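Local coordinates for cyclic di-GMP receptor atypical PilZ domain-containing protein (Xanthomonas campestris pv. campestris, PDB 3PH1), which forms a tetrameric PilZ domain assembled through a helical bundle and, as its family suggests, may act as a receptor in cyclic di-GMP signalling, at the interface of chains A and B. Residues are numbered along the deposited sequence; one frame, centred on the assembly and turned at random. Chains: chain A/B, Putative uncharacterized protein.

Contact 1: the interface of chains A and B. Residues chain A 83, 86-88, 90-91; chain B 48, 85, 88-89, 92, 135-138.
Helix 72-95 of chain A packs against helix 72-93 of chain B and against the B loop at residues 135-138, with helix 42-54 of B touching at the margin; this belongs to the helical bundle that joins the atypical PilZ domains. A:Leu87 is the central knob. Its CG stands anti to the carbonyl carbon (chi1 -76°), and CD1 packs against the CD1 methyls of both B:Leu135 (3.3 Å) and B:Leu85, the latter side chain crossing it at about a right angle, while CD2 meets B:Pro136 CG at 3.7 Å. Behind this fork, CB is pressed by B:Ile88 CD1 at 3.4 Å. A:Leu83 adds a tight methyl contact, CD2 to B:Leu135 CD2. On the polar side, A:Arg90 bends at chi3 (-60°) and grips B:Glu137 side-on. NE donates to OE2 at 3.0 Å and NH1 to OE1 at 2.8 Å, the latter also a salt bridge. Both oxygens lie near the guanidinium plane, but the donors approach from above the carboxylate, the two planes being turned 50° apart. B:Leu138 CG sits over one guanidinium face, towards the rim. A water links B:Glu137 OE1 (2.8 Å) to the carbonyl A:Ala86 O (2.9 Å).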
loop_
_atom_site.group_PDB
_atom_site.type_symbol
_atom_site.label_atom_id
_atom_site.label_comp_id
_atom_site.label_asym_id
_atom_site.label_seq_id
_atom_site.Cartn_x
_atom_site.Cartn_y
_atom_site.Cartn_z
ATOM N N LEU A 83 0.397 4.175 10.474
ATOM C CA LEU A 83 0.232 2.729 10.467
ATOM C C LEU A 83 0.402 2.149 9.060
ATOM O O LEU A 83 1.141 1.198 8.868
ATOM C CB LEU A 83 -1.146 2.370 11.030
ATOM C CG LEU A 83 -1.302 2.730 12.514
ATOM C CD1 LEU A 83 -2.745 2.500 12.976
ATOM C CD2 LEU A 83 -0.327 1.890 13.336
ATOM N N ALA A 86 4.014 2.221 7.934
ATOM C CA ALA A 86 4.790 1.210 8.630
ATOM C C ALA A 86 4.524 -0.165 8.031
ATOM O O ALA A 86 5.458 -0.869 7.651
ATOM C CB ALA A 86 4.457 1.214 10.126
ATOM N N LEU A 87 3.250 -0.536 7.938
ATOM C CA LEU A 87 2.862 -1.834 7.384
ATOM C C LEU A 87 3.392 -2.068 5.970
ATOM O O LEU A 87 3.999 -3.098 5.695
ATOM C CB LEU A 87 1.336 -1.978 7.419
ATOM C CG LEU A 87 0.787 -2.273 8.824
ATOM C CD1 LEU A 87 -0.696 -1.984 8.884
ATOM C CD2 LEU A 87 1.081 -3.724 9.187
ATOM N N ILE A 88 3.179 -1.112 5.071
ATOM C CA ILE A 88 3.668 -1.280 3.713
ATOM C C ILE A 88 5.191 -1.380 3.731
ATOM O O ILE A 88 5.780 -2.106 2.941
ATOM C CB ILE A 88 3.225 -0.127 2.789
ATOM C CG1 ILE A 88 3.849 -0.316 1.414
ATOM C CG2 ILE A 88 3.640 1.208 3.366
ATOM C CD1 ILE A 88 3.388 0.701 0.402
ATOM N N ARG A 90 6.975 -2.724 6.075
ATOM C CA ARG A 90 7.260 -4.084 6.518
ATOM C C ARG A 90 7.104 -5.078 5.364
ATOM O O ARG A 90 7.931 -5.974 5.200
ATOM C CB ARG A 90 6.323 -4.472 7.665
ATOM C CG ARG A 90 6.598 -5.843 8.267
ATOM C CD ARG A 90 5.731 -6.075 9.494
ATOM N NE ARG A 90 5.994 -5.072 10.523
ATOM C CZ ARG A 90 7.097 -5.029 11.266
ATOM N NH1 ARG A 90 7.252 -4.073 12.174
ATOM N NH2 ARG A 90 8.040 -5.951 11.117
ATOM N N LEU A 91 6.044 -4.904 4.568
ATOM C CA LEU A 91 5.759 -5.780 3.427
ATOM C C LEU A 91 6.884 -5.697 2.405
ATOM O O LEU A 91 7.344 -6.719 1.890
ATOM C CB LEU A 91 4.440 -5.372 2.767
ATOM C CG LEU A 91 3.603 -6.462 2.090
ATOM C CD1 LEU A 91 2.340 -5.836 1.507
ATOM C CD2 LEU A 91 4.409 -7.150 1.004
ATOM N N LEU B 48 4.569 4.128 16.423
ATOM C CA LEU B 48 3.711 2.952 16.419
ATOM C C LEU B 48 2.768 2.917 17.621
ATOM O O LEU B 48 1.562 2.693 17.473
ATOM C CB LEU B 48 4.559 1.676 16.391
ATOM C CG LEU B 48 3.778 0.368 16.570
ATOM C CD1 LEU B 48 2.695 0.262 15.502
ATOM C CD2 LEU B 48 4.727 -0.812 16.510
ATOM N N LEU B 85 -5.676 0.433 5.090
ATOM C CA LEU B 85 -5.094 -0.157 6.282
ATOM C C LEU B 85 -5.530 -1.612 6.393
ATOM O O LEU B 85 -4.714 -2.496 6.655
ATOM C CB LEU B 85 -5.542 0.634 7.511
ATOM C CG LEU B 85 -4.947 0.336 8.882
ATOM C CD1 LEU B 85 -3.442 0.202 8.817
ATOM C CD2 LEU B 85 -5.321 1.482 9.790
ATOM N N ILE B 88 -3.710 -3.743 3.520
ATOM C CA ILE B 88 -2.297 -3.872 3.792
ATOM C C ILE B 88 -2.088 -4.656 5.092
ATOM O O ILE B 88 -1.175 -5.475 5.194
ATOM C CB ILE B 88 -1.623 -2.460 3.848
ATOM C CG1 ILE B 88 -0.143 -2.580 3.497
ATOM C CG2 ILE B 88 -1.819 -1.819 5.218
ATOM C CD1 ILE B 88 0.648 -3.478 4.434
ATOM N N GLY B 89 -2.947 -4.419 6.075
ATOM C CA GLY B 89 -2.815 -5.134 7.330
ATOM C C GLY B 89 -2.876 -6.633 7.102
ATOM O O GLY B 89 -2.079 -7.395 7.663
ATOM N N VAL B 92 0.301 -8.369 5.143
ATOM C CA VAL B 92 1.453 -8.594 6.005
ATOM C C VAL B 92 1.206 -9.856 6.834
ATOM O O VAL B 92 1.968 -10.817 6.766
ATOM C CB VAL B 92 1.682 -7.386 6.955
ATOM C CG1 VAL B 92 2.820 -7.682 7.912
ATOM C CG2 VAL B 92 2.001 -6.133 6.139
ATOM N N LEU B 135 -3.835 -5.476 14.041
ATOM C CA LEU B 135 -2.770 -4.854 13.266
ATOM C C LEU B 135 -1.512 -5.694 13.479
ATOM O O LEU B 135 -1.071 -5.892 14.610
ATOM C CB LEU B 135 -2.553 -3.417 13.752
ATOM C CG LEU B 135 -1.861 -2.423 12.816
ATOM C CD1 LEU B 135 -2.662 -2.276 11.536
ATOM C CD2 LEU B 135 -1.733 -1.081 13.522
ATOM N N PRO B 136 -0.927 -6.210 12.392
ATOM C CA PRO B 136 0.278 -7.036 12.489
ATOM C C PRO B 136 1.619 -6.297 12.566
ATOM O O PRO B 136 2.671 -6.897 12.334
ATOM C CB PRO B 136 0.177 -7.915 11.253
ATOM C CG PRO B 136 -0.389 -6.952 10.243
ATOM C CD PRO B 136 -1.475 -6.236 11.023
ATOM N N GLU B 137 1.589 -5.010 12.888
ATOM C CA GLU B 137 2.825 -4.240 12.978
ATOM C C GLU B 137 3.567 -4.599 14.260
ATOM O O GLU B 137 2.967 -4.649 15.335
ATOM C CB GLU B 137 2.528 -2.739 12.948
ATOM C CG GLU B 137 3.778 -1.867 13.023
ATOM C CD GLU B 137 4.717 -2.075 11.853
ATOM O OE1 GLU B 137 5.897 -1.670 11.969
ATOM O OE2 GLU B 137 4.278 -2.632 10.819
ATOM N N LEU B 138 4.869 -4.847 14.149
ATOM C CA LEU B 138 5.661 -5.225 15.313
ATOM C C LEU B 138 6.379 -4.066 15.988
ATOM O O LEU B 138 6.847 -3.134 15.330
ATOM C CB LEU B 138 6.694 -6.296 14.934
ATOM C CG LEU B 138 6.204 -7.580 14.247
ATOM C CD1 LEU B 138 7.379 -8.503 14.016
ATOM C CD2 LEU B 138 5.155 -8.265 15.088
HETATM O O HOH W 1 7.509 -1.548 9.653
#

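Contact 2: the interface of chains A and B. Residues chain A 76, 79-80, 83; chain B 51, 54-55, 78, 81-82, 85.
The ammonium nitrogen A:Lys80 NZ meets three carboxylate oxygens of chain B, two of them in well-supported hydrogen bonds. It donates to B:Asp78 OD1 at 2.6 Å, approaching from 26° above that carboxylate plane, and OD2 of the same group stands 3.1 Å from NZ, within hydrogen-bonding range. A further bond goes to B:Asp82 OD1, whose syn lone pair receives NZ at 3.1 Å; both aspartates thus form salt bridges with the lysine. The two acids lie one helical turn apart and use different rotamers: CG is anti to the backbone N in B:Asp78 (chi1 -164°) but anti to the carbonyl carbon in B:Asp82 (chi1 -69°), so their oxygens converge. The lysine chain is extended beyond CG and reaches across to the B helix, crossing B:Asp78 at about a right angle. Two acids so close together would be expected to favour the charged lysine. On the opposite flank, A:Ala79 CB rests on B:Val55 CG1 (3.8 Å) and B:Gln54 CB (3.9 Å), and the methyl A:Leu83 CD2 faces B:Ser51 CB. The guanidinium of A:Arg76 lies by the carbonyl B:Gln54 O without a hydrogen bond, though its charge may suit this C-terminal helix end, and B:Val55 CA lies over one of its faces. Helix 72-95 of A here runs between helix 72-93 and the end of helix 42-54 of B.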
loop_
_atom_site.group_PDB
_atom_site.type_symbol
_atom_site.label_atom_id
_atom_site.label_comp_id
_atom_site.label_asym_id
_atom_site.label_seq_id
_atom_site.Cartn_x
_atom_site.Cartn_y
_atom_site.Cartn_z
ATOM N N ARG A 76 -6.577 11.530 14.044
ATOM C CA ARG A 76 -6.737 10.097 13.937
ATOM C C ARG A 76 -6.440 9.562 12.504
ATOM O O ARG A 76 -5.884 8.468 12.350
ATOM C CB ARG A 76 -8.155 9.750 14.405
ATOM C CG ARG A 76 -8.646 8.370 14.041
ATOM C CD ARG A 76 -10.166 8.227 14.339
ATOM N NE ARG A 76 -10.417 7.595 15.632
ATOM C CZ ARG A 76 -10.110 8.146 16.803
ATOM N NH1 ARG A 76 -9.539 9.346 16.838
ATOM N NH2 ARG A 76 -10.367 7.502 17.941
ATOM N N ALA A 79 -2.858 9.255 12.159
ATOM C CA ALA A 79 -2.365 8.071 12.841
ATOM C C ALA A 79 -2.445 6.882 11.895
ATOM O O ALA A 79 -1.481 6.127 11.754
ATOM C CB ALA A 79 -3.188 7.808 14.091
ATOM N N LYS A 80 -3.592 6.727 11.239
ATOM C CA LYS A 80 -3.792 5.632 10.290
ATOM C C LYS A 80 -2.726 5.677 9.193
ATOM O O LYS A 80 -2.281 4.633 8.706
ATOM C CB LYS A 80 -5.190 5.714 9.662
ATOM C CG LYS A 80 -6.327 5.504 10.647
ATOM C CD LYS A 80 -7.674 5.722 9.992
ATOM C CE LYS A 80 -8.786 5.666 11.048
ATOM N NZ LYS A 80 -10.106 6.170 10.603
ATOM N N LEU A 83 0.397 4.175 10.474
ATOM C CA LEU A 83 0.232 2.729 10.467
ATOM C C LEU A 83 0.402 2.149 9.060
ATOM O O LEU A 83 1.141 1.198 8.868
ATOM C CB LEU A 83 -1.146 2.370 11.030
ATOM C CG LEU A 83 -1.302 2.730 12.514
ATOM C CD1 LEU A 83 -2.745 2.500 12.976
ATOM C CD2 LEU A 83 -0.327 1.890 13.336
ATOM N N SER B 51 0.167 5.892 17.629
ATOM C CA SER B 51 -0.800 5.717 16.560
ATOM C C SER B 51 -1.840 4.654 16.880
ATOM O O SER B 51 -3.024 4.829 16.578
ATOM C CB SER B 51 -0.082 5.399 15.252
ATOM O OG SER B 51 0.492 6.581 14.740
ATOM N N GLN B 54 -4.127 6.430 19.243
ATOM C CA GLN B 54 -4.939 7.505 18.694
ATOM C C GLN B 54 -6.148 6.996 17.922
ATOM O O GLN B 54 -7.175 7.673 17.862
ATOM C CB GLN B 54 -4.090 8.425 17.815
ATOM C CG GLN B 54 -4.683 9.812 17.654
ATOM C CD GLN B 54 -3.626 10.892 17.490
ATOM O OE1 GLN B 54 -3.946 12.079 17.401
ATOM N NE2 GLN B 54 -2.359 10.486 17.454
ATOM N N VAL B 55 -6.034 5.807 17.340
ATOM C CA VAL B 55 -7.154 5.231 16.604
ATOM C C VAL B 55 -8.021 4.468 17.603
ATOM O O VAL B 55 -8.514 3.379 17.318
ATOM C CB VAL B 55 -6.671 4.275 15.472
ATOM C CG1 VAL B 55 -5.636 4.977 14.606
ATOM C CG2 VAL B 55 -6.090 3.013 16.050
ATOM N N ASP B 78 -11.351 9.227 4.998
ATOM C CA ASP B 78 -11.187 8.337 6.154
ATOM C C ASP B 78 -11.647 6.907 5.829
ATOM O O ASP B 78 -11.047 5.937 6.287
ATOM C CB ASP B 78 -11.964 8.901 7.349
ATOM C CG ASP B 78 -11.544 8.278 8.679
ATOM O OD1 ASP B 78 -10.326 8.196 8.961
ATOM O OD2 ASP B 78 -12.439 7.882 9.451
ATOM N N LEU B 81 -8.935 5.434 3.840
ATOM C CA LEU B 81 -7.826 5.081 4.723
ATOM C C LEU B 81 -8.117 3.740 5.407
ATOM O O LEU B 81 -7.258 2.852 5.435
ATOM C CB LEU B 81 -7.610 6.171 5.780
ATOM C CG LEU B 81 -6.875 7.462 5.381
ATOM C CD1 LEU B 81 -6.896 8.439 6.551
ATOM C CD2 LEU B 81 -5.440 7.159 4.984
ATOM N N ASP B 82 -9.327 3.581 5.946
ATOM C CA ASP B 82 -9.674 2.323 6.601
ATOM C C ASP B 82 -9.505 1.147 5.653
ATOM O O ASP B 82 -8.971 0.117 6.039
ATOM C CB ASP B 82 -11.113 2.338 7.133
ATOM C CG ASP B 82 -11.298 3.293 8.301
ATOM O OD1 ASP B 82 -10.342 3.480 9.092
ATOM O OD2 ASP B 82 -12.405 3.846 8.439
ATOM N N LEU B 85 -5.676 0.433 5.090
ATOM C CA LEU B 85 -5.094 -0.157 6.282
ATOM C C LEU B 85 -5.530 -1.612 6.393
ATOM O O LEU B 85 -4.714 -2.496 6.655
ATOM C CB LEU B 85 -5.542 0.634 7.511
ATOM C CG LEU B 85 -4.947 0.336 8.882
ATOM C CD1 LEU B 85 -3.442 0.202 8.817
ATOM C CD2 LEU B 85 -5.321 1.482 9.790
#

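Contact 3: the interface of chains A and B. Residues chain A 71, 73-74, 77; chain B 69-70, 74, 77-78.
The carboxylate of B:Asp78 turns one face towards chain A, where A:Leu73 comes tip to tip and its CD1 methyl stands above the plane, 3.8 Å from OD2. The A:Met77 chain passes on that same side, opposite to A:Lys80. The ring of A:Pro71 is touched at CB and CG by B:Leu70 CD1, which crosses it at about a right angle with a tight 3.5 Å contact to CG. A:Leu73 has CG anti to the backbone N (chi1 177°), with its second methyl, CD2, meeting B:Glu69 CB at 3.3 Å, an aliphatic contact with an acidic residue. A:Met77 reaches over the B helix: extended to the sulphur and then bent at chi3 (88°), it places SD against B:Val74 CG1 (3.8 Å) and curls CE over the helix backbone, 3.5 Å from the carbonyl B:Val74 O and 3.5 Å from B:Met77 CB. Among the residues of this patch no polar bond crosses; the contact is made by packing. The patch lies at the N-terminal ends of helices 72-95 of A and 72-93 of B, which run parallel, together with the residues leading into them.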
loop_
_atom_site.group_PDB
_atom_site.type_symbol
_atom_site.label_atom_id
_atom_site.label_comp_id
_atom_site.label_asym_id
_atom_site.label_seq_id
_atom_site.Cartn_x
_atom_site.Cartn_y
_atom_site.Cartn_z
ATOM N N PRO A 71 -9.436 19.374 13.839
ATOM C CA PRO A 71 -10.422 18.424 14.358
ATOM C C PRO A 71 -9.788 17.113 14.798
ATOM O O PRO A 71 -8.761 16.699 14.264
ATOM C CB PRO A 71 -11.364 18.235 13.176
ATOM C CG PRO A 71 -11.361 19.582 12.552
ATOM C CD PRO A 71 -9.895 19.945 12.560
ATOM N N LEU A 73 -10.845 14.155 14.266
ATOM C CA LEU A 73 -10.915 13.156 13.197
ATOM C C LEU A 73 -9.634 13.176 12.373
ATOM O O LEU A 73 -9.126 12.134 11.954
ATOM C CB LEU A 73 -12.104 13.433 12.274
ATOM C CG LEU A 73 -12.216 12.487 11.071
ATOM C CD1 LEU A 73 -12.559 11.091 11.566
ATOM C CD2 LEU A 73 -13.277 12.980 10.097
ATOM N N VAL A 74 -9.122 14.378 12.141
ATOM C CA VAL A 74 -7.901 14.562 11.369
ATOM C C VAL A 74 -6.702 13.911 12.055
ATOM O O VAL A 74 -5.950 13.167 11.428
ATOM C CB VAL A 74 -7.609 16.061 11.155
ATOM C CG1 VAL A 74 -6.300 16.237 10.411
ATOM C CG2 VAL A 74 -8.756 16.705 10.377
ATOM N N MET A 77 -6.804 10.327 11.470
ATOM C CA MET A 77 -6.513 9.907 10.092
ATOM C C MET A 77 -4.992 9.889 9.937
ATOM O O MET A 77 -4.434 8.987 9.305
ATOM C CB MET A 77 -7.118 10.880 9.064
ATOM C CG MET A 77 -8.645 10.807 8.919
ATOM S SD MET A 77 -9.382 12.189 8.001
ATOM C CE MET A 77 -9.273 11.588 6.410
ATOM N N GLU B 69 -17.605 12.761 9.660
ATOM C CA GLU B 69 -17.479 14.079 10.328
ATOM C C GLU B 69 -17.563 15.305 9.407
ATOM O O GLU B 69 -18.629 15.633 8.876
ATOM C CB GLU B 69 -16.164 14.119 11.127
ATOM C CG GLU B 69 -16.322 13.703 12.579
ATOM C CD GLU B 69 -17.410 14.519 13.274
ATOM O OE1 GLU B 69 -18.523 13.957 13.500
ATOM O OE2 GLU B 69 -17.160 15.733 13.575
ATOM N N LEU B 70 -16.425 15.982 9.249
ATOM C CA LEU B 70 -16.282 17.193 8.441
ATOM C C LEU B 70 -16.819 17.068 7.003
ATOM O O LEU B 70 -17.617 16.175 6.721
ATOM C CB LEU B 70 -14.804 17.589 8.452
ATOM C CG LEU B 70 -14.225 17.739 9.863
ATOM C CD1 LEU B 70 -12.734 18.011 9.787
ATOM C CD2 LEU B 70 -14.953 18.863 10.598
ATOM N N VAL B 74 -13.749 14.628 3.345
ATOM C CA VAL B 74 -12.863 14.169 4.409
ATOM C C VAL B 74 -13.373 12.875 5.015
ATOM O O VAL B 74 -12.588 12.005 5.388
ATOM C CB VAL B 74 -12.735 15.206 5.519
ATOM C CG1 VAL B 74 -11.859 14.656 6.636
ATOM C CG2 VAL B 74 -12.136 16.483 4.955
ATOM N N MET B 77 -12.406 10.276 2.791
ATOM C CA MET B 77 -10.963 10.088 2.766
ATOM C C MET B 77 -10.670 9.071 3.863
ATOM O O MET B 77 -9.887 8.151 3.664
ATOM C CB MET B 77 -10.227 11.414 3.019
ATOM C CG MET B 77 -10.075 12.270 1.741
ATOM S SD MET B 77 -9.404 13.939 1.960
ATOM C CE MET B 77 -7.710 13.548 2.594
ATOM N N ASP B 78 -11.351 9.227 4.998
ATOM C CA ASP B 78 -11.187 8.337 6.154
ATOM C C ASP B 78 -11.647 6.907 5.829
ATOM O O ASP B 78 -11.047 5.937 6.287
ATOM C CB ASP B 78 -11.964 8.901 7.349
ATOM C CG ASP B 78 -11.544 8.278 8.679
ATOM O OD1 ASP B 78 -10.326 8.196 8.961
ATOM O OD2 ASP B 78 -12.439 7.882 9.451
#

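The contacts follow one another along the paired long helices, 72-95 of chain A and 72-93 of chain B. The C-alpha centres of contact 1 and contact 2 are about 11 Å apart, those of contact 2 and contact 3 about 10 Å, and those of contact 1 and contact 3 about 21 Å. A:Leu83 and B:Leu85 belong to both contact 1 and contact 2, and B:Asp78 joins contact 2 to contact 3. The seam is therefore continuous: apolar packing runs throughout, with charged ties in contacts 1 and 2. The A-B interface is not an exact two-fold and is part of a tetramer assembled through a helical bundle.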